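Local coordinates for prophage MuSo2, 43 kDa tail protein (Shewanella oneidensis, PDB 3CDD) that probably serves as a trimeric hub protein in the baseplate of a Mu-like prophage tail, at residues Thr181-Leu194 and Trp299-Ile311. Sequence-based numbering, arbitrary orientation.
Sequences TRASKTKAGVSLIL and WNINTLVPVIDEI
Leu192-Ile193 pairs in parallel with Val307-Ile308, through Leu192 N to Pro306 O, Ile308 N to Leu192 O and Leu194 N to Ile308 O. Earlier in the chain, Lys187 and Leu304 form a separate bridge. Leu304 N donates to Thr186 O at 2.8 Å, and Ala188 N to Leu304 O at 2.7 Å. The register shifts by two residues between the bridges, where a water donates to Val190 O.

Beyond the bridge, the Asn302 amide reads the loop backbone. Asn302 ND2 donates almost straight (173°) to Arg182 O at 3.1 Å, in its own amide plane but above the carbonyl plane. Asn302 OD1 accepts from Ser184 N at 2.8 Å. The two bonds fix the amide's rotation. Ser184 OG accepts from Thr186 N at 2.9 Å, making an ST turn.

The pairing joins 192-193 onto 304-309, which also pairs antiparallel with 314-315 and 317-328 and belongs to the GpP fourth-domain family of the phage-barrel clan. Val190 CG1 meets the Trp299 ring obliquely, 3.4 Å from CZ3. Leu192 CG packs on Val305 CG2 at 3.9 Å, and Leu192 CD2 touches Trp299 CH2. Ile336 also touches this indole.

Leu194 chi1 (177°) swings CG opposite the backbone N and lays CD2 3.7 Å from Ile311 CD1. Nearby, Asp309 OD2 is hydrogen-bonded to Tyr285 OH of the same chain and to Tyr84 OH of the second subunit.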
ATOM      1  N   THR A 181      18.716  11.155 -24.525  1.00 30.58           N
ATOM      2  CA  THR A 181      19.493  12.322 -24.148  1.00 31.35           C
ATOM      3  C   THR A 181      20.377  12.095 -22.915  1.00 31.40           C
ATOM      4  O   THR A 181      20.559  10.963 -22.456  1.00 31.69           O
ATOM      5  CB  THR A 181      18.548  13.542 -23.991  1.00 31.71           C
ATOM      6  OG1 THR A 181      19.322  14.737 -23.856  1.00 32.98           O
ATOM      7  CG2 THR A 181      17.582  13.374 -22.794  1.00 31.51           C
ATOM      8  N   ARG A 182      20.964  13.174 -22.419  1.00 31.94           N
ATOM      9  CA  ARG A 182      21.689  13.181 -21.150  1.00 32.60           C
ATOM     10  C   ARG A 182      21.232  14.422 -20.426  1.00 32.32           C
ATOM     11  O   ARG A 182      20.625  15.289 -21.044  1.00 32.93           O
ATOM     12  CB  ARG A 182      23.213  13.266 -21.375  1.00 32.21           C
ATOM     13  CG  ARG A 182      23.897  11.947 -21.720  1.00 32.92           C
ATOM     14  CD  ARG A 182      25.415  12.176 -21.834  1.00 33.68           C
ATOM     15  NE  ARG A 182      26.207  10.941 -21.805  1.00 34.93           N
ATOM     16  CZ  ARG A 182      26.508  10.203 -22.871  1.00 33.15           C
ATOM     17  NH1 ARG A 182      26.085  10.560 -24.077  1.00 32.96           N
ATOM     18  NH2 ARG A 182      27.236   9.103 -22.725  1.00 31.58           N
ATOM     19  N   ALA A 183      21.534  14.529 -19.132  1.00 32.35           N
ATOM     20  CA  ALA A 183      21.265  15.758 -18.383  1.00 32.88           C
ATOM     21  C   ALA A 183      21.762  16.967 -19.170  1.00 33.09           C
ATOM     22  O   ALA A 183      22.931  17.026 -19.548  1.00 33.60           O
ATOM     23  CB  ALA A 183      21.935  15.711 -17.030  1.00 32.61           C
ATOM     24  N   SER A 184      20.874  17.925 -19.405  1.00 33.65           N
ATOM     25  CA  SER A 184      21.129  19.027 -20.335  1.00 33.94           C
ATOM     26  C   SER A 184      22.033  20.128 -19.767  1.00 34.95           C
ATOM     27  O   SER A 184      22.148  20.289 -18.553  1.00 34.77           O
ATOM     28  CB  SER A 184      19.798  19.638 -20.765  1.00 33.99           C
ATOM     29  OG  SER A 184      19.961  20.561 -21.823  1.00 32.18           O
ATOM     30  N   LYS A 185      22.666  20.880 -20.667  1.00 35.83           N
ATOM     31  CA  LYS A 185      23.402  22.099 -20.317  1.00 37.28           C
ATOM     32  C   LYS A 185      22.535  23.312 -20.641  1.00 37.99           C
ATOM     33  O   LYS A 185      22.893  24.449 -20.307  1.00 38.12           O
ATOM     34  CB  LYS A 185      24.707  22.205 -21.119  1.00 37.45           C
ATOM     35  CG  LYS A 185      25.653  21.019 -20.984  1.00 38.72           C
ATOM     36  CD  LYS A 185      26.083  20.829 -19.549  1.00 41.47           C
ATOM     37  CE  LYS A 185      27.043  19.669 -19.427  1.00 42.74           C
ATOM     38  NZ  LYS A 185      27.014  19.161 -18.036  1.00 44.46           N
ATOM     39  N   THR A 186      21.416  23.060 -21.326  1.00 38.30           N
ATOM     40  CA  THR A 186      20.466  24.099 -21.731  1.00 38.88           C
ATOM     41  C   THR A 186      19.777  24.731 -20.519  1.00 38.86           C
ATOM     42  O   THR A 186      19.299  24.038 -19.610  1.00 38.27           O
ATOM     43  CB  THR A 186      19.412  23.547 -22.720  1.00 38.88           C
ATOM     44  OG1 THR A 186      20.088  22.917 -23.813  1.00 40.07           O
ATOM     45  CG2 THR A 186      18.526  24.668 -23.274  1.00 40.11           C
ATOM     46  N   LYS A 187      19.741  26.058 -20.519  1.00 39.06           N
ATOM     47  CA  LYS A 187      19.204  26.805 -19.394  1.00 39.26           C
ATOM     48  C   LYS A 187      17.733  27.147 -19.622  1.00 38.85           C
ATOM     49  O   LYS A 187      17.331  27.462 -20.738  1.00 38.80           O
ATOM     50  CB  LYS A 187      20.055  28.050 -19.134  1.00 39.40           C
ATOM     51  CG  LYS A 187      21.473  27.711 -18.634  1.00 39.67           C
ATOM     52  CD  LYS A 187      22.290  28.961 -18.322  1.00 39.91           C
ATOM     53  CE  LYS A 187      23.783  28.638 -18.100  1.00 40.34           C
ATOM     54  NZ  LYS A 187      24.038  27.534 -17.104  1.00 38.68           N
ATOM     55  N   ALA A 188      16.925  27.060 -18.571  1.00 38.01           N
ATOM     56  CA  ALA A 188      15.528  27.463 -18.685  1.00 37.72           C
ATOM     57  C   ALA A 188      15.386  28.925 -19.141  1.00 37.52           C
ATOM     58  O   ALA A 188      14.339  29.313 -19.676  1.00 38.00           O
ATOM     59  CB  ALA A 188      14.791  27.229 -17.379  1.00 37.69           C
ATOM     60  N   GLY A 189      16.445  29.720 -18.948  1.00 36.17           N
ATOM     61  CA  GLY A 189      16.397  31.153 -19.193  1.00 35.16           C
ATOM     62  C   GLY A 189      15.745  31.931 -18.065  1.00 34.43           C
ATOM     63  O   GLY A 189      15.295  33.067 -18.256  1.00 34.16           O
ATOM     64  N   VAL A 190      15.708  31.325 -16.879  1.00 33.83           N
ATOM     65  CA  VAL A 190      15.047  31.916 -15.729  1.00 32.98           C
ATOM     66  C   VAL A 190      15.658  31.337 -14.449  1.00 33.03           C
ATOM     67  O   VAL A 190      16.166  30.210 -14.445  1.00 32.80           O
ATOM     68  CB  VAL A 190      13.506  31.622 -15.793  1.00 33.63           C
ATOM     69  CG1 VAL A 190      13.230  30.115 -15.676  1.00 30.58           C
ATOM     70  CG2 VAL A 190      12.712  32.410 -14.744  1.00 33.18           C
ATOM     71  N   SER A 191      15.599  32.116 -13.370  1.00 32.40           N
ATOM     72  CA  SER A 191      15.933  31.631 -12.034  1.00 31.96           C
ATOM     73  C   SER A 191      14.678  31.508 -11.190  1.00 32.35           C
ATOM     74  O   SER A 191      13.700  32.227 -11.413  1.00 32.59           O
ATOM     75  CB  SER A 191      16.908  32.589 -11.353  1.00 32.29           C
ATOM     76  OG  SER A 191      18.127  32.635 -12.056  1.00 29.57           O
ATOM     77  N   LEU A 192      14.706  30.583 -10.237  1.00 31.82           N
ATOM     78  CA  LEU A 192      13.693  30.510  -9.214  1.00 32.43           C
ATOM     79  C   LEU A 192      14.233  31.210  -7.962  1.00 33.25           C
ATOM     80  O   LEU A 192      15.090  30.667  -7.257  1.00 33.23           O
ATOM     81  CB  LEU A 192      13.339  29.045  -8.920  1.00 31.61           C
ATOM     82  CG  LEU A 192      12.604  28.256 -10.018  1.00 31.42           C
ATOM     83  CD1 LEU A 192      12.791  26.733  -9.823  1.00 31.71           C
ATOM     84  CD2 LEU A 192      11.099  28.582 -10.016  1.00 29.28           C
ATOM     85  N   ILE A 193      13.718  32.406  -7.699  1.00 33.76           N
ATOM     86  CA  ILE A 193      14.242  33.283  -6.653  1.00 35.13           C
ATOM     87  C   ILE A 193      13.185  33.509  -5.574  1.00 36.06           C
ATOM     88  O   ILE A 193      12.132  34.111  -5.832  1.00 35.91           O
ATOM     89  CB  ILE A 193      14.712  34.662  -7.244  1.00 34.78           C
ATOM     90  CG1 ILE A 193      15.679  34.448  -8.405  1.00 34.90           C
ATOM     91  CG2 ILE A 193      15.369  35.535  -6.161  1.00 35.56           C
ATOM     92  CD1 ILE A 193      15.757  35.616  -9.408  1.00 35.27           C
ATOM     93  N   LEU A 194      13.466  32.976  -4.381  1.00 37.20           N
ATOM     94  CA  LEU A 194      12.699  33.259  -3.169  1.00 37.98           C
ATOM     95  C   LEU A 194      12.452  34.761  -2.996  1.00 38.36           C
ATOM     96  O   LEU A 194      13.405  35.554  -2.886  1.00 38.48           O
ATOM     97  CB  LEU A 194      13.436  32.695  -1.947  1.00 38.03           C
ATOM     98  CG  LEU A 194      12.873  32.917  -0.545  1.00 37.58           C
ATOM     99  CD1 LEU A 194      11.454  32.424  -0.465  1.00 37.78           C
ATOM    100  CD2 LEU A 194      13.722  32.172   0.448  1.00 38.18           C
ATOM    101  N   TRP A 299       7.535  25.956 -19.270  1.00 26.98           N
ATOM    102  CA  TRP A 299       8.523  25.289 -18.420  1.00 27.14           C
ATOM    103  C   TRP A 299       8.815  23.923 -19.008  1.00 27.28           C
ATOM    104  O   TRP A 299       7.893  23.233 -19.431  1.00 28.14           O
ATOM    105  CB  TRP A 299       7.984  25.085 -17.004  1.00 25.93           C
ATOM    106  CG  TRP A 299       7.887  26.353 -16.233  1.00 26.10           C
ATOM    107  CD1 TRP A 299       6.755  27.100 -16.001  1.00 21.91           C
ATOM    108  CD2 TRP A 299       8.958  27.023 -15.568  1.00 26.36           C
ATOM    109  NE1 TRP A 299       7.063  28.174 -15.210  1.00 21.50           N
ATOM    110  CE2 TRP A 299       8.408  28.159 -14.935  1.00 24.71           C
ATOM    111  CE3 TRP A 299      10.336  26.758 -15.419  1.00 26.80           C
ATOM    112  CZ2 TRP A 299       9.196  29.061 -14.203  1.00 26.93           C
ATOM    113  CZ3 TRP A 299      11.114  27.649 -14.696  1.00 23.86           C
ATOM    114  CH2 TRP A 299      10.541  28.777 -14.079  1.00 26.43           C
ATOM    115  N   ASN A 300      10.084  23.515 -18.990  1.00 27.50           N
ATOM    116  CA  ASN A 300      10.518  22.333 -19.748  1.00 27.29           C
ATOM    117  C   ASN A 300      11.419  21.460 -18.901  1.00 27.12           C
ATOM    118  O   ASN A 300      12.252  21.979 -18.195  1.00 25.45           O
ATOM    119  CB  ASN A 300      11.251  22.786 -21.016  1.00 26.95           C
ATOM    120  CG  ASN A 300      11.460  21.662 -22.030  1.00 28.07           C
ATOM    121  OD1 ASN A 300      10.931  20.544 -21.894  1.00 29.31           O
ATOM    122  ND2 ASN A 300      12.228  21.962 -23.056  1.00 24.90           N
ATOM    123  N   ILE A 301      11.225  20.138 -18.955  1.00 27.56           N
ATOM    124  CA  ILE A 301      12.082  19.211 -18.218  1.00 28.07           C
ATOM    125  C   ILE A 301      13.475  19.216 -18.833  1.00 27.77           C
ATOM    126  O   ILE A 301      13.648  19.605 -19.981  1.00 27.95           O
ATOM    127  CB  ILE A 301      11.554  17.734 -18.184  1.00 27.83           C
ATOM    128  CG1 ILE A 301      11.280  17.196 -19.604  1.00 28.15           C
ATOM    129  CG2 ILE A 301      10.334  17.594 -17.239  1.00 29.64           C
ATOM    130  CD1 ILE A 301      10.757  15.730 -19.628  1.00 28.21           C
ATOM    131  N   ASN A 302      14.461  18.771 -18.060  1.00 28.33           N
ATOM    132  CA  ASN A 302      15.850  18.686 -18.530  1.00 28.23           C
ATOM    133  C   ASN A 302      16.354  20.034 -19.017  1.00 28.20           C
ATOM    134  O   ASN A 302      16.962  20.145 -20.090  1.00 28.37           O
ATOM    135  CB  ASN A 302      16.006  17.608 -19.605  1.00 27.63           C
ATOM    136  CG  ASN A 302      17.427  17.108 -19.720  1.00 28.33           C
ATOM    137  OD1 ASN A 302      18.226  17.270 -18.784  1.00 28.71           O
ATOM    138  ND2 ASN A 302      17.766  16.499 -20.872  1.00 24.46           N
ATOM    139  N   THR A 303      16.061  21.064 -18.234  1.00 28.30           N
ATOM    140  CA  THR A 303      16.695  22.359 -18.399  1.00 28.88           C
ATOM    141  C   THR A 303      17.210  22.806 -17.046  1.00 30.04           C
ATOM    142  O   THR A 303      16.711  22.353 -15.996  1.00 30.36           O
ATOM    143  CB  THR A 303      15.761  23.445 -19.012  1.00 29.54           C
ATOM    144  OG1 THR A 303      14.534  23.511 -18.287  1.00 30.03           O
ATOM    145  CG2 THR A 303      15.472  23.178 -20.512  1.00 28.99           C
ATOM    146  N   LEU A 304      18.218  23.675 -17.069  1.00 30.34           N
ATOM    147  CA  LEU A 304      18.875  24.118 -15.851  1.00 31.21           C
ATOM    148  C   LEU A 304      18.298  25.459 -15.387  1.00 31.45           C
ATOM    149  O   LEU A 304      18.052  26.374 -16.205  1.00 31.13           O
ATOM    150  CB  LEU A 304      20.402  24.240 -16.076  1.00 31.59           C
ATOM    151  CG  LEU A 304      21.279  22.994 -16.306  1.00 31.04           C
ATOM    152  CD1 LEU A 304      22.698  23.418 -16.616  1.00 33.46           C
ATOM    153  CD2 LEU A 304      21.276  22.058 -15.105  1.00 34.50           C
ATOM    154  N   VAL A 305      18.111  25.566 -14.071  1.00 31.16           N
ATOM    155  CA  VAL A 305      17.502  26.738 -13.456  1.00 31.27           C
ATOM    156  C   VAL A 305      18.283  27.128 -12.173  1.00 30.59           C
ATOM    157  O   VAL A 305      18.404  26.320 -11.255  1.00 30.45           O
ATOM    158  CB  VAL A 305      15.979  26.470 -13.214  1.00 31.51           C
ATOM    159  CG1 VAL A 305      15.761  25.439 -12.104  1.00 32.04           C
ATOM    160  CG2 VAL A 305      15.248  27.748 -12.904  1.00 33.48           C
ATOM    161  N   PRO A 306      18.883  28.337 -12.132  1.00 30.39           N
ATOM    162  CA  PRO A 306      19.470  28.712 -10.833  1.00 30.57           C
ATOM    163  C   PRO A 306      18.422  28.745  -9.709  1.00 30.47           C
ATOM    164  O   PRO A 306      17.276  29.120  -9.920  1.00 30.82           O
ATOM    165  CB  PRO A 306      20.055  30.117 -11.082  1.00 29.44           C
ATOM    166  CG  PRO A 306      20.272  30.196 -12.558  1.00 30.23           C
ATOM    167  CD  PRO A 306      19.125  29.372 -13.161  1.00 30.36           C
ATOM    168  N   VAL A 307      18.804  28.317  -8.523  1.00 31.42           N
ATOM    169  CA  VAL A 307      17.854  28.295  -7.406  1.00 31.72           C
ATOM    170  C   VAL A 307      18.521  29.079  -6.274  1.00 32.26           C
ATOM    171  O   VAL A 307      19.642  28.761  -5.889  1.00 31.28           O
ATOM    172  CB  VAL A 307      17.428  26.832  -7.051  1.00 31.98           C
ATOM    173  CG1 VAL A 307      16.567  26.752  -5.768  1.00 30.45           C
ATOM    174  CG2 VAL A 307      16.681  26.186  -8.235  1.00 33.09           C
ATOM    175  N   ILE A 308      17.877  30.167  -5.837  1.00 33.23           N
ATOM    176  CA  ILE A 308      18.308  30.921  -4.643  1.00 34.08           C
ATOM    177  C   ILE A 308      17.194  30.817  -3.606  1.00 34.43           C
ATOM    178  O   ILE A 308      16.136  31.429  -3.765  1.00 34.96           O
ATOM    179  CB  ILE A 308      18.598  32.425  -4.923  1.00 33.98           C
ATOM    180  CG1 ILE A 308      19.345  32.623  -6.251  1.00 34.35           C
ATOM    181  CG2 ILE A 308      19.349  33.059  -3.731  1.00 34.44           C
ATOM    182  CD1 ILE A 308      19.630  34.101  -6.614  1.00 34.60           C
ATOM    183  N   ASP A 309      17.421  30.021  -2.566  1.00 34.41           N
ATOM    184  CA  ASP A 309      16.392  29.773  -1.568  1.00 34.31           C
ATOM    185  C   ASP A 309      17.037  29.613  -0.191  1.00 34.44           C
ATOM    186  O   ASP A 309      17.544  28.543   0.155  1.00 33.77           O
ATOM    187  CB  ASP A 309      15.565  28.538  -1.947  1.00 34.45           C
ATOM    188  CG  ASP A 309      14.302  28.383  -1.101  1.00 34.86           C
ATOM    189  OD1 ASP A 309      14.263  28.857   0.062  1.00 33.10           O
ATOM    190  OD2 ASP A 309      13.335  27.767  -1.600  1.00 35.32           O
ATOM    191  N   GLU A 310      16.980  30.702   0.570  1.00 34.82           N
ATOM    192  CA  GLU A 310      17.566  30.854   1.889  1.00 36.45           C
ATOM    193  C   GLU A 310      16.822  29.996   2.899  1.00 36.59           C
ATOM    194  O   GLU A 310      17.437  29.425   3.779  1.00 36.14           O
ATOM    195  CB  GLU A 310      17.458  32.340   2.286  1.00 36.13           C
ATOM    196  CG  GLU A 310      18.472  32.855   3.257  1.00 38.34           C
ATOM    197  CD  GLU A 310      18.264  34.350   3.624  1.00 38.25           C
ATOM    198  OE1 GLU A 310      17.331  35.011   3.111  1.00 39.92           O
ATOM    199  OE2 GLU A 310      19.047  34.861   4.441  1.00 42.07           O
ATOM    200  N   ILE A 311      15.495  29.910   2.769  1.00 37.57           N
ATOM    201  CA  ILE A 311      14.664  29.149   3.717  1.00 38.70           C
ATOM    202  C   ILE A 311      15.029  27.658   3.701  1.00 40.35           C
ATOM    203  O   ILE A 311      15.255  27.042   4.752  1.00 40.02           O
ATOM    204  CB  ILE A 311      13.139  29.313   3.419  1.00 38.37           C
ATOM    205  CG1 ILE A 311      12.674  30.739   3.755  1.00 37.37           C
ATOM    206  CG2 ILE A 311      12.325  28.268   4.196  1.00 37.55           C
ATOM    207  CD1 ILE A 311      11.389  31.141   3.079  1.00 35.26           C
TER
HETATM  208  O   HOH W   1      16.864  20.520 -22.706  1.00 37.44           O
HETATM  209  O   HOH W   2      18.234  29.676 -16.479  1.00 48.18           O